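Local structure of 3-hydroxyacyl-thioester dehydratase X (Mycobacterium tuberculosis, 4OOB) at residues Ala68-Asn73 with Thr123-Gln128; Ile75-Pro80 with Val117-Val122; Gly88-Ala93 with Val108-Val113; Leu96-Arg101 with Gln129-Ser134. The protein catalyses the reversible hydration of trans-2-enoyl-CoA to (3R)-3-hydroxyacyl-CoA over a broad range of chain lengths, with a preference for C8 to C12 substrates. All blocks are in the same frame, centred on the assembly; numbering follows the deposited sequence.

Contact 1. Residues Ala68-Asn73 with Thr123-Gln128; sequences AIHTEN and TTFLHQ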
# COMPACT_ATOMS: atom_id res chain seq x y z
N ALA A 68 10.71 -6.69 5.06
CA ALA A 68 9.63 -7.07 4.13
C ALA A 68 9.45 -6.02 3.07
O ALA A 68 9.60 -4.83 3.32
CB ALA A 68 8.31 -7.19 4.84
N ILE A 69 9.07 -6.46 1.90
CA ILE A 69 8.91 -5.55 0.79
C ILE A 69 7.52 -5.80 0.24
O ILE A 69 7.18 -6.94 -0.03
CB ILE A 69 9.96 -5.84 -0.29
CG1 ILE A 69 11.38 -5.67 0.30
CG2 ILE A 69 9.73 -4.95 -1.54
CD1 ILE A 69 12.50 -6.07 -0.69
N HIS A 70 6.73 -4.73 0.13
CA HIS A 70 5.42 -4.81 -0.45
C HIS A 70 5.58 -4.88 -2.01
O HIS A 70 6.07 -3.95 -2.65
CB HIS A 70 4.59 -3.60 0.02
CG HIS A 70 3.14 -3.75 -0.20
ND1 HIS A 70 2.21 -2.85 0.28
CD2 HIS A 70 2.44 -4.70 -0.84
CE1 HIS A 70 1.00 -3.23 -0.07
NE2 HIS A 70 1.12 -4.34 -0.78
N THR A 71 5.11 -5.96 -2.62
CA THR A 71 5.29 -6.12 -4.05
C THR A 71 4.03 -5.80 -4.85
O THR A 71 4.16 -5.26 -5.92
CB THR A 71 5.76 -7.53 -4.39
OG1 THR A 71 4.90 -8.44 -3.75
CG2 THR A 71 7.24 -7.81 -3.86
N GLU A 72 2.84 -6.08 -4.30
CA GLU A 72 1.58 -5.96 -5.01
C GLU A 72 0.41 -5.74 -4.08
O GLU A 72 0.38 -6.23 -2.93
CB GLU A 72 1.29 -7.21 -5.83
CG GLU A 72 1.50 -6.98 -7.31
CD GLU A 72 1.30 -8.19 -8.18
OE1 GLU A 72 2.24 -8.48 -8.95
OE2 GLU A 72 0.21 -8.81 -8.13
N ASN A 73 -0.58 -5.02 -4.60
CA ASN A 73 -1.78 -4.75 -3.86
C ASN A 73 -2.96 -4.61 -4.77
O ASN A 73 -2.91 -3.80 -5.71
CB ASN A 73 -1.63 -3.46 -3.05
CG ASN A 73 -2.45 -3.51 -1.78
OD1 ASN A 73 -3.50 -2.86 -1.64
ND2 ASN A 73 -1.99 -4.30 -0.85
N THR A 123 -2.89 -8.32 -0.66
CA THR A 123 -1.66 -7.67 -0.42
C THR A 123 -0.64 -8.78 -0.49
O THR A 123 -0.78 -9.81 0.19
CB THR A 123 -1.62 -7.11 1.02
OG1 THR A 123 -2.54 -6.02 1.14
CG2 THR A 123 -0.17 -6.70 1.43
N THR A 124 0.42 -8.55 -1.23
CA THR A 124 1.46 -9.50 -1.31
C THR A 124 2.71 -8.85 -0.76
O THR A 124 3.16 -7.83 -1.26
CB THR A 124 1.61 -9.93 -2.78
OG1 THR A 124 0.41 -10.58 -3.16
CG2 THR A 124 2.71 -10.88 -2.97
N PHE A 125 3.24 -9.47 0.27
CA PHE A 125 4.53 -9.12 0.83
C PHE A 125 5.59 -10.17 0.47
O PHE A 125 5.30 -11.38 0.40
CB PHE A 125 4.43 -8.96 2.36
CG PHE A 125 4.00 -7.60 2.79
CD1 PHE A 125 4.84 -6.52 2.63
CD2 PHE A 125 2.77 -7.40 3.38
CE1 PHE A 125 4.45 -5.25 3.04
CE2 PHE A 125 2.38 -6.13 3.76
CZ PHE A 125 3.20 -5.05 3.57
N LEU A 126 6.78 -9.67 0.16
CA LEU A 126 8.02 -10.45 -0.01
C LEU A 126 8.81 -10.35 1.30
O LEU A 126 9.20 -9.24 1.75
CB LEU A 126 8.90 -9.89 -1.17
CG LEU A 126 10.25 -10.61 -1.42
CD1 LEU A 126 10.06 -11.99 -2.04
CD2 LEU A 126 11.16 -9.80 -2.30
N HIS A 127 8.95 -11.50 1.94
CA HIS A 127 9.79 -11.62 3.11
C HIS A 127 11.17 -12.08 2.71
O HIS A 127 11.38 -13.24 2.35
CB HIS A 127 9.15 -12.56 4.09
CG HIS A 127 7.84 -12.06 4.60
ND1 HIS A 127 7.73 -10.97 5.44
CD2 HIS A 127 6.57 -12.50 4.39
CE1 HIS A 127 6.46 -10.76 5.73
NE2 HIS A 127 5.74 -11.66 5.10
N GLN A 128 12.12 -11.18 2.77
CA GLN A 128 13.44 -11.48 2.25
C GLN A 128 14.11 -12.65 2.96
O GLN A 128 14.00 -12.84 4.21
CB GLN A 128 14.36 -10.26 2.33
CG GLN A 128 13.78 -8.93 1.93
CD GLN A 128 14.86 -7.89 1.63
OE1 GLN A 128 14.81 -6.74 2.11
NE2 GLN A 128 15.86 -8.31 0.89

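Contact 2. Residues Ile75-Pro80 with Val117-Val122; sequences ITQYRP and VAWHQV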
# COMPACT_ATOMS: atom_id res chain seq x y z
N ILE A 75 -7.03 -3.89 -4.59
CA ILE A 75 -8.16 -3.48 -3.74
C ILE A 75 -9.37 -3.52 -4.63
O ILE A 75 -9.34 -2.98 -5.73
CB ILE A 75 -7.95 -2.06 -3.20
CG1 ILE A 75 -6.98 -2.10 -2.01
CG2 ILE A 75 -9.27 -1.39 -2.79
CD1 ILE A 75 -6.34 -0.73 -1.72
N THR A 76 -10.42 -4.18 -4.18
CA THR A 76 -11.70 -4.09 -4.87
C THR A 76 -12.72 -3.46 -3.93
O THR A 76 -13.11 -4.09 -2.95
CB THR A 76 -12.18 -5.47 -5.36
OG1 THR A 76 -11.17 -6.05 -6.22
CG2 THR A 76 -13.46 -5.35 -6.14
N GLN A 77 -13.15 -2.22 -4.22
CA GLN A 77 -14.15 -1.56 -3.41
C GLN A 77 -15.53 -1.75 -4.02
O GLN A 77 -15.77 -1.19 -5.06
CB GLN A 77 -13.83 -0.06 -3.27
CG GLN A 77 -14.81 0.71 -2.39
CD GLN A 77 -14.34 2.12 -2.12
OE1 GLN A 77 -13.53 2.39 -1.23
NE2 GLN A 77 -14.82 3.02 -2.91
N TYR A 78 -16.44 -2.47 -3.34
CA TYR A 78 -17.82 -2.69 -3.83
C TYR A 78 -18.69 -1.51 -3.48
O TYR A 78 -19.58 -1.16 -4.22
CB TYR A 78 -18.41 -4.01 -3.26
CG TYR A 78 -17.59 -5.21 -3.70
CD1 TYR A 78 -17.72 -5.74 -4.98
CD2 TYR A 78 -16.66 -5.78 -2.84
CE1 TYR A 78 -16.95 -6.83 -5.41
CE2 TYR A 78 -15.87 -6.86 -3.24
CZ TYR A 78 -16.01 -7.39 -4.53
OH TYR A 78 -15.21 -8.43 -4.93
N ARG A 79 -18.46 -0.93 -2.32
CA ARG A 79 -19.06 0.33 -1.99
C ARG A 79 -18.22 1.07 -0.98
O ARG A 79 -17.59 0.46 -0.16
CB ARG A 79 -20.49 0.16 -1.47
CG ARG A 79 -20.66 -0.77 -0.27
CD ARG A 79 -21.69 -0.23 0.75
NE ARG A 79 -20.99 0.50 1.83
CZ ARG A 79 -21.55 1.09 2.89
NH1 ARG A 79 -22.86 1.08 3.08
NH2 ARG A 79 -20.77 1.70 3.77
N PRO A 80 -18.25 2.40 -1.02
CA PRO A 80 -17.53 3.25 -0.11
C PRO A 80 -17.86 3.00 1.33
O PRO A 80 -18.98 2.69 1.67
CB PRO A 80 -18.01 4.67 -0.47
CG PRO A 80 -18.52 4.57 -1.86
CD PRO A 80 -19.03 3.17 -2.01
N VAL A 117 -19.86 -7.37 2.08
CA VAL A 117 -18.46 -6.99 1.87
C VAL A 117 -18.38 -5.69 1.07
O VAL A 117 -18.75 -5.64 -0.10
CB VAL A 117 -17.61 -8.10 1.18
CG1 VAL A 117 -16.18 -7.64 0.97
CG2 VAL A 117 -17.59 -9.37 2.03
N ALA A 118 -17.86 -4.64 1.69
CA ALA A 118 -17.71 -3.37 1.04
C ALA A 118 -16.38 -3.25 0.35
O ALA A 118 -16.28 -2.59 -0.66
CB ALA A 118 -17.87 -2.26 2.03
N TRP A 119 -15.36 -3.93 0.87
CA TRP A 119 -13.98 -3.65 0.47
C TRP A 119 -13.12 -4.91 0.69
O TRP A 119 -13.14 -5.51 1.77
CB TRP A 119 -13.48 -2.44 1.27
CG TRP A 119 -12.12 -1.77 0.94
CD1 TRP A 119 -11.91 -0.60 0.24
CD2 TRP A 119 -10.82 -2.20 1.37
NE1 TRP A 119 -10.56 -0.26 0.22
CE2 TRP A 119 -9.87 -1.23 0.90
CE3 TRP A 119 -10.37 -3.28 2.11
CZ2 TRP A 119 -8.52 -1.34 1.13
CZ3 TRP A 119 -9.03 -3.40 2.35
CH2 TRP A 119 -8.10 -2.43 1.86
N HIS A 120 -12.40 -5.28 -0.34
CA HIS A 120 -11.63 -6.51 -0.39
C HIS A 120 -10.19 -6.20 -0.82
O HIS A 120 -9.97 -5.44 -1.76
CB HIS A 120 -12.29 -7.46 -1.42
CG HIS A 120 -11.57 -8.76 -1.58
ND1 HIS A 120 -11.85 -9.88 -0.81
CD2 HIS A 120 -10.61 -9.13 -2.44
CE1 HIS A 120 -11.05 -10.87 -1.18
NE2 HIS A 120 -10.28 -10.43 -2.16
N GLN A 121 -9.22 -6.84 -0.19
CA GLN A 121 -7.83 -6.64 -0.56
C GLN A 121 -6.94 -7.90 -0.59
O GLN A 121 -7.04 -8.74 0.27
CB GLN A 121 -7.24 -5.62 0.37
CG GLN A 121 -5.75 -5.42 0.24
CD GLN A 121 -5.28 -4.37 1.21
OE1 GLN A 121 -5.02 -3.25 0.81
NE2 GLN A 121 -5.24 -4.69 2.51
N VAL A 122 -6.08 -7.97 -1.61
CA VAL A 122 -4.97 -8.91 -1.71
C VAL A 122 -3.66 -8.08 -1.71
O VAL A 122 -3.39 -7.23 -2.58
CB VAL A 122 -5.04 -9.81 -2.95
CG1 VAL A 122 -4.02 -10.95 -2.83
CG2 VAL A 122 -6.46 -10.41 -3.17

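Contact 3. Residues Gly88-Ala93 with Val108-Val113; sequences GVRVRA and VTNVSV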
# COMPACT_ATOMS: atom_id res chain seq x y z
N GLY A 88 -16.62 -5.04 10.01
CA GLY A 88 -16.21 -6.42 10.29
C GLY A 88 -14.93 -6.65 9.50
O GLY A 88 -14.80 -6.19 8.38
N VAL A 89 -13.97 -7.34 10.09
CA VAL A 89 -12.71 -7.61 9.41
C VAL A 89 -12.40 -9.10 9.49
O VAL A 89 -12.42 -9.70 10.54
CB VAL A 89 -11.57 -6.79 10.05
CG1 VAL A 89 -10.25 -7.04 9.37
CG2 VAL A 89 -11.88 -5.32 10.00
N ARG A 90 -12.08 -9.69 8.36
CA ARG A 90 -11.55 -11.03 8.33
C ARG A 90 -10.32 -11.03 7.44
O ARG A 90 -10.38 -10.51 6.35
CB ARG A 90 -12.58 -12.03 7.79
CG ARG A 90 -12.18 -13.50 7.96
CD ARG A 90 -13.05 -14.44 7.12
NE ARG A 90 -14.18 -13.62 6.69
CZ ARG A 90 -14.57 -13.37 5.44
NH1 ARG A 90 -14.03 -14.01 4.38
NH2 ARG A 90 -15.58 -12.48 5.30
N VAL A 91 -9.24 -11.67 7.90
CA VAL A 91 -7.96 -11.74 7.17
C VAL A 91 -7.50 -13.17 7.01
O VAL A 91 -7.63 -13.97 7.94
CB VAL A 91 -6.82 -11.09 7.97
CG1 VAL A 91 -5.51 -11.11 7.16
CG2 VAL A 91 -7.18 -9.68 8.41
N ARG A 92 -6.92 -13.51 5.87
CA ARG A 92 -6.18 -14.77 5.80
C ARG A 92 -4.94 -14.71 4.93
O ARG A 92 -4.81 -13.84 4.04
CB ARG A 92 -7.10 -15.93 5.43
CG ARG A 92 -7.70 -15.86 4.05
CD ARG A 92 -7.08 -16.84 3.05
NE ARG A 92 -8.06 -17.84 2.65
CZ ARG A 92 -7.82 -19.00 2.04
NH1 ARG A 92 -6.59 -19.40 1.70
NH2 ARG A 92 -8.87 -19.77 1.76
N ALA A 93 -4.04 -15.64 5.24
CA ALA A 93 -2.73 -15.79 4.64
C ALA A 93 -2.66 -17.04 3.79
O ALA A 93 -3.06 -18.09 4.23
CB ALA A 93 -1.67 -15.88 5.72
N VAL A 108 -5.13 -11.66 2.61
CA VAL A 108 -6.38 -11.43 1.90
C VAL A 108 -7.33 -10.92 2.98
O VAL A 108 -7.54 -11.59 4.00
CB VAL A 108 -6.85 -12.74 1.24
CG1 VAL A 108 -8.18 -12.61 0.54
CG2 VAL A 108 -5.79 -13.25 0.25
N THR A 109 -7.82 -9.69 2.79
CA THR A 109 -8.65 -9.04 3.78
C THR A 109 -10.04 -8.68 3.22
O THR A 109 -10.18 -8.13 2.10
CB THR A 109 -7.94 -7.79 4.34
OG1 THR A 109 -6.74 -8.19 4.98
CG2 THR A 109 -8.74 -7.08 5.38
N ASN A 110 -11.05 -9.02 4.03
CA ASN A 110 -12.46 -8.73 3.77
C ASN A 110 -12.97 -7.79 4.87
O ASN A 110 -12.99 -8.15 6.07
CB ASN A 110 -13.30 -10.02 3.77
CG ASN A 110 -13.18 -10.79 2.44
OD1 ASN A 110 -13.90 -10.50 1.50
ND2 ASN A 110 -12.24 -11.75 2.36
N VAL A 111 -13.38 -6.59 4.44
CA VAL A 111 -13.92 -5.56 5.30
C VAL A 111 -15.42 -5.39 5.04
O VAL A 111 -15.85 -5.03 3.95
CB VAL A 111 -13.18 -4.23 5.07
CG1 VAL A 111 -13.85 -3.06 5.81
CG2 VAL A 111 -11.72 -4.36 5.48
N SER A 112 -16.22 -5.69 6.07
CA SER A 112 -17.68 -5.70 5.94
C SER A 112 -18.33 -4.57 6.71
O SER A 112 -17.83 -4.13 7.75
CB SER A 112 -18.25 -7.00 6.45
OG SER A 112 -17.85 -8.02 5.58
N VAL A 113 -19.45 -4.12 6.14
CA VAL A 113 -20.43 -3.26 6.78
C VAL A 113 -21.78 -3.98 6.68
O VAL A 113 -22.24 -4.34 5.57
CB VAL A 113 -20.52 -1.90 6.10
CG1 VAL A 113 -21.65 -1.06 6.72
CG2 VAL A 113 -19.18 -1.18 6.21

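Contact 4. Residues Leu96-Arg101 with Gln129-Ser134; sequences LREHRR and QRTSLS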
# COMPACT_ATOMS: atom_id res chain seq x y z
N LEU A 96 1.91 -19.14 -0.16
CA LEU A 96 3.36 -19.07 0.02
C LEU A 96 4.02 -19.53 -1.22
O LEU A 96 3.76 -20.63 -1.65
CB LEU A 96 3.90 -19.97 1.11
CG LEU A 96 4.31 -19.34 2.43
CD1 LEU A 96 5.01 -17.98 2.29
CD2 LEU A 96 3.01 -19.23 3.23
N ARG A 97 4.90 -18.72 -1.76
CA ARG A 97 5.76 -19.24 -2.81
C ARG A 97 7.09 -18.50 -2.87
O ARG A 97 7.25 -17.37 -2.33
CB ARG A 97 5.04 -19.26 -4.18
CG ARG A 97 4.80 -17.92 -4.87
CD ARG A 97 3.54 -17.30 -4.33
NE ARG A 97 3.11 -16.08 -4.99
CZ ARG A 97 2.36 -15.14 -4.41
NH1 ARG A 97 1.93 -15.20 -3.13
NH2 ARG A 97 2.06 -14.11 -5.11
N GLU A 98 8.01 -19.17 -3.55
CA GLU A 98 9.38 -18.80 -3.61
C GLU A 98 9.58 -17.75 -4.64
O GLU A 98 8.88 -17.70 -5.61
CB GLU A 98 10.26 -20.02 -3.93
CG GLU A 98 10.77 -20.81 -2.72
CD GLU A 98 11.87 -21.79 -3.12
OE1 GLU A 98 11.87 -22.24 -4.25
OE2 GLU A 98 12.74 -22.11 -2.30
N HIS A 99 10.52 -16.87 -4.40
CA HIS A 99 10.89 -15.82 -5.31
C HIS A 99 12.43 -15.78 -5.18
O HIS A 99 13.00 -16.38 -4.28
CB HIS A 99 10.19 -14.54 -4.89
CG HIS A 99 10.61 -13.33 -5.65
ND1 HIS A 99 9.78 -12.70 -6.56
CD2 HIS A 99 11.75 -12.60 -5.61
CE1 HIS A 99 10.39 -11.64 -7.06
NE2 HIS A 99 11.59 -11.56 -6.51
N ARG A 100 13.10 -15.15 -6.11
CA ARG A 100 14.53 -15.05 -6.12
C ARG A 100 15.12 -14.38 -4.82
O ARG A 100 16.28 -14.67 -4.41
CB ARG A 100 14.90 -14.23 -7.35
CG ARG A 100 16.39 -14.05 -7.60
CD ARG A 100 16.59 -13.22 -8.85
NE ARG A 100 17.98 -12.80 -8.99
CZ ARG A 100 18.49 -11.66 -8.56
NH1 ARG A 100 17.75 -10.72 -7.94
NH2 ARG A 100 19.78 -11.46 -8.75
N ARG A 101 14.33 -13.50 -4.21
CA ARG A 101 14.77 -12.64 -3.16
C ARG A 101 14.02 -12.93 -1.89
O ARG A 101 14.25 -12.27 -0.88
CB ARG A 101 14.64 -11.17 -3.61
CG ARG A 101 15.83 -10.78 -4.47
CD ARG A 101 15.69 -9.51 -5.25
NE ARG A 101 15.16 -8.43 -4.48
CZ ARG A 101 14.07 -7.71 -4.78
NH1 ARG A 101 13.39 -7.94 -5.90
NH2 ARG A 101 13.70 -6.73 -3.96
N GLN A 129 14.87 -13.39 2.15
CA GLN A 129 15.64 -14.60 2.55
C GLN A 129 16.13 -15.29 1.28
O GLN A 129 15.54 -15.09 0.20
CB GLN A 129 14.77 -15.60 3.35
CG GLN A 129 13.56 -16.10 2.58
CD GLN A 129 12.41 -16.50 3.48
OE1 GLN A 129 12.33 -17.61 3.90
NE2 GLN A 129 11.49 -15.58 3.71
N ARG A 130 17.14 -16.13 1.41
CA ARG A 130 17.57 -16.99 0.28
C ARG A 130 16.54 -18.06 0.02
O ARG A 130 16.03 -18.65 0.95
CB ARG A 130 18.91 -17.72 0.56
CG ARG A 130 19.74 -17.87 -0.69
CD ARG A 130 21.01 -18.71 -0.54
NE ARG A 130 20.51 -20.05 -0.60
CZ ARG A 130 20.50 -20.84 -1.65
NH1 ARG A 130 21.14 -20.57 -2.77
NH2 ARG A 130 19.86 -21.95 -1.52
N THR A 131 16.28 -18.35 -1.24
CA THR A 131 15.46 -19.50 -1.64
C THR A 131 16.20 -20.32 -2.71
O THR A 131 17.20 -19.85 -3.26
CB THR A 131 14.14 -19.02 -2.27
OG1 THR A 131 14.37 -18.52 -3.60
CG2 THR A 131 13.48 -17.93 -1.40
N SER A 132 15.66 -21.47 -3.08
CA SER A 132 16.17 -22.24 -4.22
C SER A 132 16.07 -21.52 -5.57
O SER A 132 16.44 -22.10 -6.56
CB SER A 132 15.37 -23.53 -4.37
OG SER A 132 14.11 -23.25 -5.00
N LEU A 133 15.52 -20.31 -5.63
CA LEU A 133 15.45 -19.54 -6.87
C LEU A 133 16.49 -18.42 -6.86
O LEU A 133 16.58 -17.65 -7.80
CB LEU A 133 14.02 -18.94 -7.05
CG LEU A 133 12.96 -19.52 -7.98
CD1 LEU A 133 12.98 -21.05 -8.01
CD2 LEU A 133 11.56 -19.01 -7.64
N SER A 134 17.28 -18.34 -5.79
CA SER A 134 18.17 -17.21 -5.60
C SER A 134 19.40 -17.25 -6.53
O SER A 134 19.96 -16.20 -6.88
CB SER A 134 18.59 -17.08 -4.13
OG SER A 134 17.46 -16.79 -3.28

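Contact 1. Residues Ala68-Asn73 with Thr123-Gln128
His70 and Phe125 meet ring against ring where the antiparallel strands of 68-73 and 123-128 run side by side. The ring planes are inclined by 35° with centroids 4.6 Å apart, so the pair is neither a parallel stack nor a T-shape; Phe125 CZ lies over one face of the imidazole, and Phe125 CE1 comes within 3.4 Å of His70 CB. His70 CG is anti to the backbone N (chi1 -164°). Farther out the side chain crosses that of Thr123 at about a right angle, with NE2 3.5 Å from Thr123 CG2. Ala68 CB packs beside Phe125 CD1, and the ring of Phe218 meets His70. Helices 43-57 and 193-199 cover this face through Phe49 and Met194.

Backbone hydrogen bonds give the register. Ile69 and Leu126 exchange a reciprocal pair, of which Leu126 N to Ile69 O is nearly linear (2.8 Å, 172°). Two residues along each strand, Thr124 O accepts from Thr71 N at 3.0 Å, while Thr124 N donates to Glu72 O at 2.9 Å. One residue of 123-128 is thereby matched to two of 68-73.

Ile69, Glu72, Thr124 and Leu126 share the other face; Ile69 CD1 reaches Leu126 CD2, and Thr71 CG2, at the bulge, packs on Leu126 CB at 3.8 Å. Two polar ends have partners outside the segments: Glu72 binds Arg217 and His74, and Thr124 OG1 binds Asp106.

The paired hydrogen bonds of Thr71 and Glu72 with Thr124 define a classic beta bulge, set between two central strands of the hotdog-fold sheet.

Contact 2. Residues Ile75-Pro80 with Val117-Val122
Ile75 lies against the indole of Trp119 in the hotdog-fold sheet, where 75-77 runs antiparallel to 117-122 (axes at 170°). Its CG2 sits 3.3 Å above the indole plane, toward the rim on the NE1 side, while CG1 and CD1 both come to 3.6 Å from Trp119 CZ2. The isoleucine crosses the indole obliquely along its NE1-CE2-CZ2 side. Gln77 approaches the same indole differently: its OE1 lies in the ring plane, at the edge, 3.7 Å from Trp119 CD1. Trp119 CG is anti to the backbone N (chi1 -172°), and NE1 donates to Leu41 O.

Thr76 and His120 point to the opposite sheet face, and the ring of Tyr78, from the loop, lies alongside His120, both pointing the same way, with Tyr78 CE2 4.1 Å from His120 CB. Thr76 CG2 lies over one face of the tyrosine ring, toward its rim, and His120 ND1 is held by Asn110.

Thr76 and His120 form the hydrogen-bonded pair in both directions. Beyond Gln77 the regular pairing ends as Ala118 O takes two donors: Tyr78 N at 2.7 Å, tilted 32° from the carbonyl plane, and Arg79 N at 3.2 Å, in that plane and on a lone pair.

Contact 3. Residues Gly88-Ala93 with Val108-Val113
Arg90 lays its guanidinium over the side chain of Asn110, with Asn110 CB over one face and NH2 3.7 Å from that carbon. The two side chains run side by side in the same direction, and the guanidinium and amide planes differ by only 14°. Their nearest polar atoms, Arg90 NH1 and Asn110 ND2, are 3.5 Å apart; both are donors, which marks this as flat packing. Arg90 CG is anti to the backbone N (chi1 -170°), and a bend at chi3 (-14°) sets NE. Asn110 spends its OD1 on His120 ND1, a bond to the next strand.

Beneath this pair the backbones of 88-93 and 108-113 form a regular antiparallel match, with no bulge. Gly88 with Ser112, Arg90 with Asn110 and Arg92 with Val108 are hydrogen-bonded pairs, each closed in both directions. Asn110 N to Arg90 O measures 2.8 Å, and Val108 N to Arg92 O is shorter at 2.6 Å. Between them, alpha hydrogens of the non-hydrogen-bonded residues point at carbonyls of the adjoining pairs: Val91 CA lies 3.2 Å from Val108 O.

The buried face carries Val89, Val91, Thr109 and Val111. Both methyls of Val91 stand 3.8 Å from Thr109 OG1, and Val89 CG1 is 4.3 Å from Thr109 CG2.

These segments belong to the beta hairpin of strands 86-99 and 102-113. Strand 12-18 pairs with the former and strand 116-128 with the latter, while helix 43-57 packs on the buried face through Thr48, Val52 and Leu55.

Contact 4. Residues Leu96-Arg101 with Gln129-Ser134
A type I beta turn, Thr131 to Ser134, in the loop that follows strand 116-128 packs against Glu98, His99 and Arg100. Thr131 OG1, between the backbone N and the carbonyl carbon (chi1 74°), donates to His99 O at 2.6 Å and accepts from Leu133 N, the latter bond forming an ST turn. Ser134 N closes the turn on Thr131 O, and Ser134 OG takes a nearly straight bond from Thr131 N (175°).

Glu98 grips the turn by its carboxylate. Ser132 OG donates to OE1 at 2.6 Å on the syn side, close to the carboxylate plane, whereas Ser132 N reaches OE2 at 3.1 Å from above it, 51° out. The Glu98 side chain and Thr131 slide past each other in opposite directions, with Glu98 CG 3.8 Å from Thr131 CB. Leu133 CD2 touches the backbone of the glutamate, 3.6 Å from its carbonyl O (Glu98 O).

Farther along, Arg100 CG packs on Leu133 O, while its NE turns to Glu136 O. Gln129 N donates a long bond of 3.3 Å to Arg101 O.

Two oxygens of one carboxylate thus hold the amide and hydroxyl of a single serine, and the Thr131 hydroxyl holds the carbonyl of His99. At this surface site the loop is fastened chiefly by polar bonds, and the two donors from Ser132 would probably help stabilise a charged Glu98.

In the fold
Contacts 1 and 2 join the same two strands, 69-77 and 116-128, at successive places; contact 1 is buried and the nearest of the four to the chain's centre, contact 2 partly buried toward the end of strand 69-77. Contact 3 pairs the next two strands outward and touches contact 2 through backbone bonds between 102-113 and 116-128. Contact 4, a surface contact, ties residues 98-101 to a loop, and Arg101 there packs on Ile69 of contact 1. Regular backbone pairing dominates contact 3, while contacts 1 and 2 add aromatic packing and an irregular register or strand end. In contact 4, side-chain hydroxyls and a carboxylate replace strand pairing.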